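Local coordinates for replicase polyprotein 1a (Avian infectious bronchitis virus, PDB 3LD1) that is processed into the viral replicase subunits, among them the proteases that cleave it, with the crystallised nsp2a fragment being of unsettled function, at residues Ala309-Leu322 against Tyr328-Leu341. The protein carries 3 engineered substitutions. Sequence-based numbering, arbitrary orientation.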
ATOM      1  N   ALA A 309     -17.020  19.371 -21.434  1.00 64.02           N
ATOM      2  CA  ALA A 309     -16.147  20.218 -22.273  1.00 65.53           C
ATOM      3  C   ALA A 309     -14.687  19.833 -22.302  1.00 66.53           C
ATOM      4  O   ALA A 309     -13.989  19.978 -23.348  1.00 67.30           O
ATOM      5  CB  ALA A 309     -16.275  21.725 -21.924  1.00 65.52           C
ATOM      6  N   GLU A 310     -14.184  19.363 -21.176  1.00 67.03           N
ATOM      7  CA  GLU A 310     -12.780  18.984 -21.209  1.00 66.97           C
ATOM      8  C   GLU A 310     -11.997  20.230 -21.505  1.00 65.98           C
ATOM      9  O   GLU A 310     -11.360  20.313 -22.563  1.00 66.58           O
ATOM     10  CB  GLU A 310     -12.501  17.989 -22.364  1.00 66.97           C
ATOM     11  CG  GLU A 310     -11.303  17.165 -22.109  1.00 68.81           C
ATOM     12  CD  GLU A 310     -11.421  16.529 -20.744  1.00 73.08           C
ATOM     13  OE1 GLU A 310     -11.216  17.257 -19.727  1.00 76.50           O
ATOM     14  OE2 GLU A 310     -11.771  15.321 -20.679  1.00 72.80           O
ATOM     15  N   ILE A 311     -12.073  21.211 -20.608  1.00 64.07           N
ATOM     16  CA  ILE A 311     -11.261  22.412 -20.754  1.00 61.97           C
ATOM     17  C   ILE A 311     -10.920  22.926 -19.373  1.00 60.65           C
ATOM     18  O   ILE A 311     -11.617  22.604 -18.388  1.00 60.48           O
ATOM     19  CB  ILE A 311     -11.937  23.564 -21.617  1.00 61.85           C
ATOM     20  CG1 ILE A 311     -13.189  24.109 -20.966  1.00 60.84           C
ATOM     21  CG2 ILE A 311     -12.230  23.147 -23.052  1.00 61.92           C
ATOM     22  CD1 ILE A 311     -12.884  25.336 -20.278  1.00 62.27           C
ATOM     23  N   PRO A 312      -9.846  23.717 -19.301  1.00 59.07           N
ATOM     24  CA  PRO A 312      -9.431  24.421 -18.110  1.00 58.30           C
ATOM     25  C   PRO A 312     -10.566  25.148 -17.378  1.00 57.44           C
ATOM     26  O   PRO A 312     -11.377  25.889 -17.980  1.00 56.96           O
ATOM     27  CB  PRO A 312      -8.400  25.417 -18.648  1.00 58.31           C
ATOM     28  CG  PRO A 312      -7.728  24.657 -19.768  1.00 58.41           C
ATOM     29  CD  PRO A 312      -8.894  23.923 -20.414  1.00 59.57           C
ATOM     30  N   VAL A 313     -10.625  24.888 -16.081  1.00 55.09           N
ATOM     31  CA  VAL A 313     -11.411  25.692 -15.239  1.00 53.25           C
ATOM     32  C   VAL A 313     -10.788  27.104 -15.091  1.00 53.65           C
ATOM     33  O   VAL A 313      -9.648  27.223 -14.698  1.00 55.01           O
ATOM     34  CB  VAL A 313     -11.567  25.016 -13.882  1.00 53.00           C
ATOM     35  CG1 VAL A 313     -12.254  25.976 -12.889  1.00 49.10           C
ATOM     36  CG2 VAL A 313     -12.357  23.698 -14.050  1.00 50.49           C
ATOM     37  N   GLU A 314     -11.543  28.160 -15.385  1.00 51.87           N
ATOM     38  CA  GLU A 314     -11.070  29.497 -15.192  1.00 50.86           C
ATOM     39  C   GLU A 314     -11.066  29.788 -13.704  1.00 50.50           C
ATOM     40  O   GLU A 314     -11.984  29.370 -12.974  1.00 50.20           O
ATOM     41  CB  GLU A 314     -11.963  30.481 -15.962  1.00 50.74           C
ATOM     42  CG  GLU A 314     -11.838  30.364 -17.494  1.00 53.43           C
ATOM     43  CD  GLU A 314     -10.328  30.436 -17.977  1.00 59.99           C
ATOM     44  OE1 GLU A 314      -9.662  31.476 -17.721  1.00 60.54           O
ATOM     45  OE2 GLU A 314      -9.794  29.443 -18.559  1.00 58.45           O
ATOM     46  N   SER A 315     -10.045  30.528 -13.270  1.00 49.36           N
ATOM     47  CA  SER A 315      -9.815  30.821 -11.849  1.00 48.60           C
ATOM     48  C   SER A 315     -10.699  31.943 -11.246  1.00 48.37           C
ATOM     49  O   SER A 315     -10.681  32.149 -10.004  1.00 48.36           O
ATOM     50  CB  SER A 315      -8.338  31.119 -11.606  1.00 48.77           C
ATOM     51  OG  SER A 315      -8.009  32.392 -12.132  1.00 48.44           O
ATOM     52  N   GLU A 316     -11.484  32.637 -12.095  1.00 46.48           N
ATOM     53  CA  GLU A 316     -12.490  33.582 -11.592  1.00 46.29           C
ATOM     54  C   GLU A 316     -13.769  33.342 -12.299  1.00 44.16           C
ATOM     55  O   GLU A 316     -13.777  33.151 -13.530  1.00 43.28           O
ATOM     56  CB  GLU A 316     -12.115  35.047 -11.870  1.00 48.39           C
ATOM     57  CG  GLU A 316     -10.833  35.519 -11.181  1.00 52.87           C
ATOM     58  CD  GLU A 316     -10.801  37.009 -11.007  1.00 60.28           C
ATOM     59  OE1 GLU A 316     -11.839  37.704 -11.166  1.00 64.49           O
ATOM     60  OE2 GLU A 316      -9.718  37.495 -10.675  1.00 63.26           O
ATOM     61  N   GLY A 317     -14.853  33.352 -11.535  1.00 41.82           N
ATOM     62  CA  GLY A 317     -16.180  33.138 -12.110  1.00 39.25           C
ATOM     63  C   GLY A 317     -17.275  33.559 -11.138  1.00 38.90           C
ATOM     64  O   GLY A 317     -17.134  34.548 -10.335  1.00 38.02           O
ATOM     65  N   TRP A 318     -18.369  32.796 -11.178  1.00 38.53           N
ATOM     66  CA  TRP A 318     -19.558  33.003 -10.308  1.00 39.14           C
ATOM     67  C   TRP A 318     -20.066  31.628  -9.768  1.00 39.10           C
ATOM     68  O   TRP A 318     -19.635  30.552 -10.216  1.00 39.23           O
ATOM     69  CB  TRP A 318     -20.675  33.706 -11.111  1.00 38.98           C
ATOM     70  CG  TRP A 318     -20.188  34.920 -11.839  1.00 41.61           C
ATOM     71  CD1 TRP A 318     -20.289  36.251 -11.413  1.00 41.81           C
ATOM     72  CD2 TRP A 318     -19.475  34.966 -13.107  1.00 41.53           C
ATOM     73  NE1 TRP A 318     -19.681  37.078 -12.342  1.00 43.90           N
ATOM     74  CE2 TRP A 318     -19.179  36.328 -13.377  1.00 43.47           C
ATOM     75  CE3 TRP A 318     -19.070  34.002 -14.026  1.00 41.85           C
ATOM     76  CZ2 TRP A 318     -18.496  36.740 -14.538  1.00 45.14           C
ATOM     77  CZ3 TRP A 318     -18.355  34.419 -15.187  1.00 45.19           C
ATOM     78  CH2 TRP A 318     -18.086  35.786 -15.427  1.00 41.70           C
ATOM     79  N   SER A 319     -21.031  31.682  -8.862  1.00 38.19           N
ATOM     80  CA  SER A 319     -21.811  30.545  -8.497  1.00 37.83           C
ATOM     81  C   SER A 319     -23.111  30.704  -9.190  1.00 37.53           C
ATOM     82  O   SER A 319     -23.477  31.823  -9.517  1.00 38.37           O
ATOM     83  CB  SER A 319     -22.008  30.487  -6.985  1.00 36.53           C
ATOM     84  OG  SER A 319     -22.504  31.690  -6.485  1.00 41.74           O
ATOM     85  N   ALA A 320     -23.773  29.586  -9.481  1.00 37.52           N
ATOM     86  CA  ALA A 320     -25.095  29.541 -10.077  1.00 36.99           C
ATOM     87  C   ALA A 320     -25.752  28.281  -9.538  1.00 37.98           C
ATOM     88  O   ALA A 320     -25.087  27.257  -9.336  1.00 37.46           O
ATOM     89  CB  ALA A 320     -24.978  29.470 -11.636  1.00 37.34           C
ATOM     90  N   ILE A 321     -27.033  28.344  -9.230  1.00 37.94           N
ATOM     91  CA  ILE A 321     -27.667  27.127  -8.781  1.00 39.04           C
ATOM     92  C   ILE A 321     -28.244  26.352  -9.949  1.00 38.92           C
ATOM     93  O   ILE A 321     -29.241  26.748 -10.478  1.00 39.37           O
ATOM     94  CB  ILE A 321     -28.762  27.415  -7.768  1.00 38.98           C
ATOM     95  CG1 ILE A 321     -28.088  27.899  -6.479  1.00 40.43           C
ATOM     96  CG2 ILE A 321     -29.586  26.151  -7.575  1.00 36.90           C
ATOM     97  CD1 ILE A 321     -28.987  28.660  -5.619  1.00 38.47           C
ATOM     98  N   LEU A 322     -27.624  25.235 -10.303  1.00 38.79           N
ATOM     99  CA  LEU A 322     -28.037  24.425 -11.465  1.00 38.69           C
ATOM    100  C   LEU A 322     -28.530  23.062 -11.048  1.00 38.71           C
ATOM    101  O   LEU A 322     -27.979  22.437 -10.101  1.00 38.85           O
ATOM    102  CB  LEU A 322     -26.883  24.306 -12.450  1.00 38.43           C
ATOM    103  CG  LEU A 322     -26.196  25.666 -12.776  1.00 39.65           C
ATOM    104  CD1 LEU A 322     -24.919  25.435 -13.588  1.00 40.96           C
ATOM    105  CD2 LEU A 322     -27.104  26.547 -13.586  1.00 32.27           C
ATOM    106  N   TYR A 328     -20.180  26.154  -9.687  1.00 39.79           N
ATOM    107  CA  TYR A 328     -19.297  27.197 -10.132  1.00 38.92           C
ATOM    108  C   TYR A 328     -19.529  27.285 -11.604  1.00 40.37           C
ATOM    109  O   TYR A 328     -19.684  26.264 -12.310  1.00 40.07           O
ATOM    110  CB  TYR A 328     -17.879  26.749  -9.965  1.00 37.86           C
ATOM    111  CG  TYR A 328     -16.834  27.746 -10.426  1.00 39.26           C
ATOM    112  CD1 TYR A 328     -16.584  28.915  -9.682  1.00 33.84           C
ATOM    113  CD2 TYR A 328     -16.068  27.509 -11.606  1.00 36.21           C
ATOM    114  CE1 TYR A 328     -15.626  29.818 -10.106  1.00 40.89           C
ATOM    115  CE2 TYR A 328     -15.100  28.405 -12.027  1.00 34.67           C
ATOM    116  CZ  TYR A 328     -14.876  29.562 -11.277  1.00 39.18           C
ATOM    117  OH  TYR A 328     -13.897  30.465 -11.648  1.00 38.22           O
ATOM    118  N   VAL A 329     -19.469  28.517 -12.083  1.00 41.82           N
ATOM    119  CA  VAL A 329     -19.854  28.826 -13.418  1.00 43.68           C
ATOM    120  C   VAL A 329     -18.785  29.847 -13.891  1.00 45.82           C
ATOM    121  O   VAL A 329     -18.404  30.777 -13.163  1.00 45.60           O
ATOM    122  CB  VAL A 329     -21.346  29.277 -13.325  1.00 43.91           C
ATOM    123  CG1 VAL A 329     -21.563  30.781 -13.239  1.00 41.77           C
ATOM    124  CG2 VAL A 329     -22.148  28.648 -14.286  1.00 45.03           C
ATOM    125  N   PHE A 330     -18.257  29.641 -15.092  1.00 47.48           N
ATOM    126  CA  PHE A 330     -17.291  30.543 -15.644  1.00 48.52           C
ATOM    127  C   PHE A 330     -17.507  30.748 -17.137  1.00 51.02           C
ATOM    128  O   PHE A 330     -18.100  29.918 -17.775  1.00 52.33           O
ATOM    129  CB  PHE A 330     -15.875  30.041 -15.360  1.00 47.95           C
ATOM    130  CG  PHE A 330     -15.518  28.723 -15.988  1.00 43.50           C
ATOM    131  CD1 PHE A 330     -15.820  27.537 -15.353  1.00 44.61           C
ATOM    132  CD2 PHE A 330     -14.777  28.680 -17.164  1.00 43.71           C
ATOM    133  CE1 PHE A 330     -15.415  26.306 -15.890  1.00 44.32           C
ATOM    134  CE2 PHE A 330     -14.346  27.457 -17.737  1.00 41.74           C
ATOM    135  CZ  PHE A 330     -14.683  26.274 -17.102  1.00 45.03           C
ATOM    136  N   LYS A 331     -16.985  31.865 -17.663  1.00 53.86           N
ATOM    137  CA  LYS A 331     -17.016  32.272 -19.079  1.00 54.29           C
ATOM    138  C   LYS A 331     -15.636  32.051 -19.765  1.00 55.57           C
ATOM    139  O   LYS A 331     -14.588  32.308 -19.196  1.00 54.88           O
ATOM    140  CB  LYS A 331     -17.402  33.756 -19.137  1.00 54.85           C
ATOM    141  CG  LYS A 331     -18.078  34.242 -20.431  1.00 54.20           C
ATOM    142  CD  LYS A 331     -18.227  35.791 -20.515  1.00 54.11           C
ATOM    143  CE  LYS A 331     -18.818  36.208 -21.934  1.00 56.05           C
ATOM    144  NZ  LYS A 331     -18.801  37.674 -22.229  1.00 54.48           N
ATOM    145  N   SER A 332     -15.649  31.558 -20.993  1.00 57.81           N
ATOM    146  CA  SER A 332     -14.438  31.162 -21.695  1.00 60.08           C
ATOM    147  C   SER A 332     -14.568  31.561 -23.168  1.00 61.43           C
ATOM    148  O   SER A 332     -15.179  30.820 -23.971  1.00 61.58           O
ATOM    149  CB  SER A 332     -14.248  29.658 -21.576  1.00 59.89           C
ATOM    150  OG  SER A 332     -12.880  29.367 -21.541  1.00 60.16           O
ATOM    151  N   GLY A 333     -14.028  32.743 -23.499  1.00 62.05           N
ATOM    152  CA  GLY A 333     -14.386  33.385 -24.733  1.00 62.99           C
ATOM    153  C   GLY A 333     -15.846  33.814 -24.651  1.00 65.14           C
ATOM    154  O   GLY A 333     -16.279  34.529 -23.688  1.00 64.67           O
ATOM    155  N   ASP A 334     -16.646  33.388 -25.643  1.00 66.23           N
ATOM    156  CA  ASP A 334     -18.047  33.883 -25.666  1.00 66.64           C
ATOM    157  C   ASP A 334     -18.945  32.918 -24.941  1.00 65.27           C
ATOM    158  O   ASP A 334     -20.125  33.242 -24.739  1.00 66.49           O
ATOM    159  CB  ASP A 334     -18.613  34.139 -27.075  1.00 67.56           C
ATOM    160  CG  ASP A 334     -17.520  34.432 -28.141  1.00 73.17           C
ATOM    161  OD1 ASP A 334     -17.613  33.780 -29.224  1.00 79.35           O
ATOM    162  OD2 ASP A 334     -16.589  35.278 -27.917  1.00 74.91           O
ATOM    163  N   ARG A 335     -18.374  31.770 -24.547  1.00 62.60           N
ATOM    164  CA  ARG A 335     -19.091  30.612 -24.006  1.00 60.44           C
ATOM    165  C   ARG A 335     -19.046  30.490 -22.477  1.00 58.34           C
ATOM    166  O   ARG A 335     -18.102  30.921 -21.828  1.00 56.92           O
ATOM    167  CB  ARG A 335     -18.459  29.338 -24.539  1.00 60.45           C
ATOM    168  CG  ARG A 335     -18.166  29.369 -26.001  1.00 61.90           C
ATOM    169  CD  ARG A 335     -19.331  28.855 -26.721  1.00 61.39           C
ATOM    170  NE  ARG A 335     -19.592  27.543 -26.164  1.00 63.24           N
ATOM    171  CZ  ARG A 335     -18.950  26.427 -26.489  1.00 61.96           C
ATOM    172  NH1 ARG A 335     -18.003  26.428 -27.432  1.00 64.63           N
ATOM    173  NH2 ARG A 335     -19.278  25.300 -25.879  1.00 60.73           N
ATOM    174  N   PHE A 336     -20.043  29.799 -21.927  1.00 56.05           N
ATOM    175  CA  PHE A 336     -20.105  29.563 -20.507  1.00 52.46           C
ATOM    176  C   PHE A 336     -19.964  28.136 -20.122  1.00 51.09           C
ATOM    177  O   PHE A 336     -20.327  27.217 -20.856  1.00 50.18           O
ATOM    178  CB  PHE A 336     -21.405  30.058 -19.954  1.00 52.33           C
ATOM    179  CG  PHE A 336     -21.480  31.536 -19.816  1.00 53.01           C
ATOM    180  CD1 PHE A 336     -22.086  32.316 -20.819  1.00 54.81           C
ATOM    181  CD2 PHE A 336     -20.944  32.166 -18.701  1.00 55.50           C
ATOM    182  CE1 PHE A 336     -22.172  33.737 -20.708  1.00 56.89           C
ATOM    183  CE2 PHE A 336     -20.995  33.610 -18.564  1.00 60.29           C
ATOM    184  CZ  PHE A 336     -21.622  34.399 -19.568  1.00 56.40           C
ATOM    185  N   TYR A 337     -19.473  27.962 -18.908  1.00 49.55           N
ATOM    186  CA  TYR A 337     -19.371  26.638 -18.356  1.00 49.12           C
ATOM    187  C   TYR A 337     -19.717  26.498 -16.863  1.00 47.99           C
ATOM    188  O   TYR A 337     -19.723  27.471 -16.104  1.00 46.80           O
ATOM    189  CB  TYR A 337     -18.002  26.113 -18.626  1.00 48.85           C
ATOM    190  CG  TYR A 337     -17.637  26.193 -20.050  1.00 48.87           C
ATOM    191  CD1 TYR A 337     -17.015  27.343 -20.558  1.00 50.61           C
ATOM    192  CD2 TYR A 337     -17.851  25.105 -20.913  1.00 47.31           C
ATOM    193  CE1 TYR A 337     -16.605  27.411 -21.881  1.00 48.28           C
ATOM    194  CE2 TYR A 337     -17.450  25.171 -22.227  1.00 48.16           C
ATOM    195  CZ  TYR A 337     -16.819  26.331 -22.691  1.00 49.10           C
ATOM    196  OH  TYR A 337     -16.413  26.442 -23.998  1.00 54.24           O
ATOM    197  N   ALA A 338     -20.028  25.266 -16.474  1.00 46.32           N
ATOM    198  CA  ALA A 338     -20.311  25.006 -15.076  1.00 45.46           C
ATOM    199  C   ALA A 338     -19.428  23.882 -14.551  1.00 44.39           C
ATOM    200  O   ALA A 338     -19.005  22.963 -15.326  1.00 43.87           O
ATOM    201  CB  ALA A 338     -21.763  24.643 -14.885  1.00 45.36           C
ATOM    202  N   ALA A 339     -19.190  23.930 -13.231  1.00 42.17           N
ATOM    203  CA  ALA A 339     -18.395  22.898 -12.575  1.00 40.59           C
ATOM    204  C   ALA A 339     -18.828  22.649 -11.137  1.00 40.04           C
ATOM    205  O   ALA A 339     -19.498  23.535 -10.494  1.00 37.59           O
ATOM    206  CB  ALA A 339     -16.927  23.228 -12.636  1.00 40.73           C
ATOM    207  N   PRO A 340     -18.505  21.427 -10.623  1.00 38.87           N
ATOM    208  CA  PRO A 340     -18.840  21.194  -9.186  1.00 38.26           C
ATOM    209  C   PRO A 340     -18.019  22.105  -8.308  1.00 35.70           C
ATOM    210  O   PRO A 340     -16.906  22.399  -8.654  1.00 37.14           O
ATOM    211  CB  PRO A 340     -18.586  19.696  -8.971  1.00 38.43           C
ATOM    212  CG  PRO A 340     -18.463  19.099 -10.385  1.00 40.23           C
ATOM    213  CD  PRO A 340     -17.930  20.245 -11.267  1.00 39.15           C
ATOM    214  N   LEU A 341     -18.592  22.609  -7.233  1.00 34.42           N
ATOM    215  CA  LEU A 341     -17.890  23.540  -6.356  1.00 34.90           C
ATOM    216  C   LEU A 341     -17.978  23.136  -4.911  1.00 36.02           C
ATOM    217  O   LEU A 341     -19.068  22.767  -4.453  1.00 36.07           O
ATOM    218  CB  LEU A 341     -18.552  24.931  -6.483  1.00 35.30           C
ATOM    219  CG  LEU A 341     -18.041  26.221  -5.788  1.00 34.20           C
ATOM    220  CD1 LEU A 341     -16.594  26.564  -6.154  1.00 33.22           C
ATOM    221  CD2 LEU A 341     -18.959  27.515  -5.968  1.00 34.33           C
TER
HETATM  222  O   HOH W   1     -15.221  33.979 -16.045  1.00 46.14           O
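Antiparallel strands 316-322 and 328-332 pair at W318 and V329, whose backbones exchange two hydrogen bonds; the one from W318 N to V329 O is nearly straight (2.8 Å, 174° at the hydrogen), whereas that from V329 N to W318 O is more bent. The axes run at 132°, and the bridges across these segments are this hydrogen-bonded pair and the non-hydrogen-bonded pair S319-Y328. Where the strands part, a water takes over, donating to E316 O and accepting from K331 N. V329 packs CG1 against W318 CB (3.7 Å) and CG2 against A320 CB, while the indole edge faces K331 N, nearly in the ring plane. R299 adds a cation-pi contact to W318. The two strands form a beta hairpin, which strand 335-341 extends through a type II' turn from S332 to R335 into an antiparallel meander; G317 and S319 also bond to strand 291-298, the parallel neighbour of 316-322 in the mixed sheet. Residues 309-315 loop past the second hairpin. Y328 reaches this loop because its ring is turned away from its own N (chi1 179°), and its hydroxyl donates to E314 O at 2.6 Å from above the carbonyl plane. The F330 ring is sandwiched between E314 N on one face and Y337 CB on the other, with I311 CD1 3.6 Å from CE2 at its edge. The E314 side chain runs at about a right angle to that of F330 and places CG 3.4 Å from F330 CD2. At the start of the loop, A309 CB meets Y337 CE2, and beyond the paired residues L322 CD1 touches A338 CB at 3.5 Å.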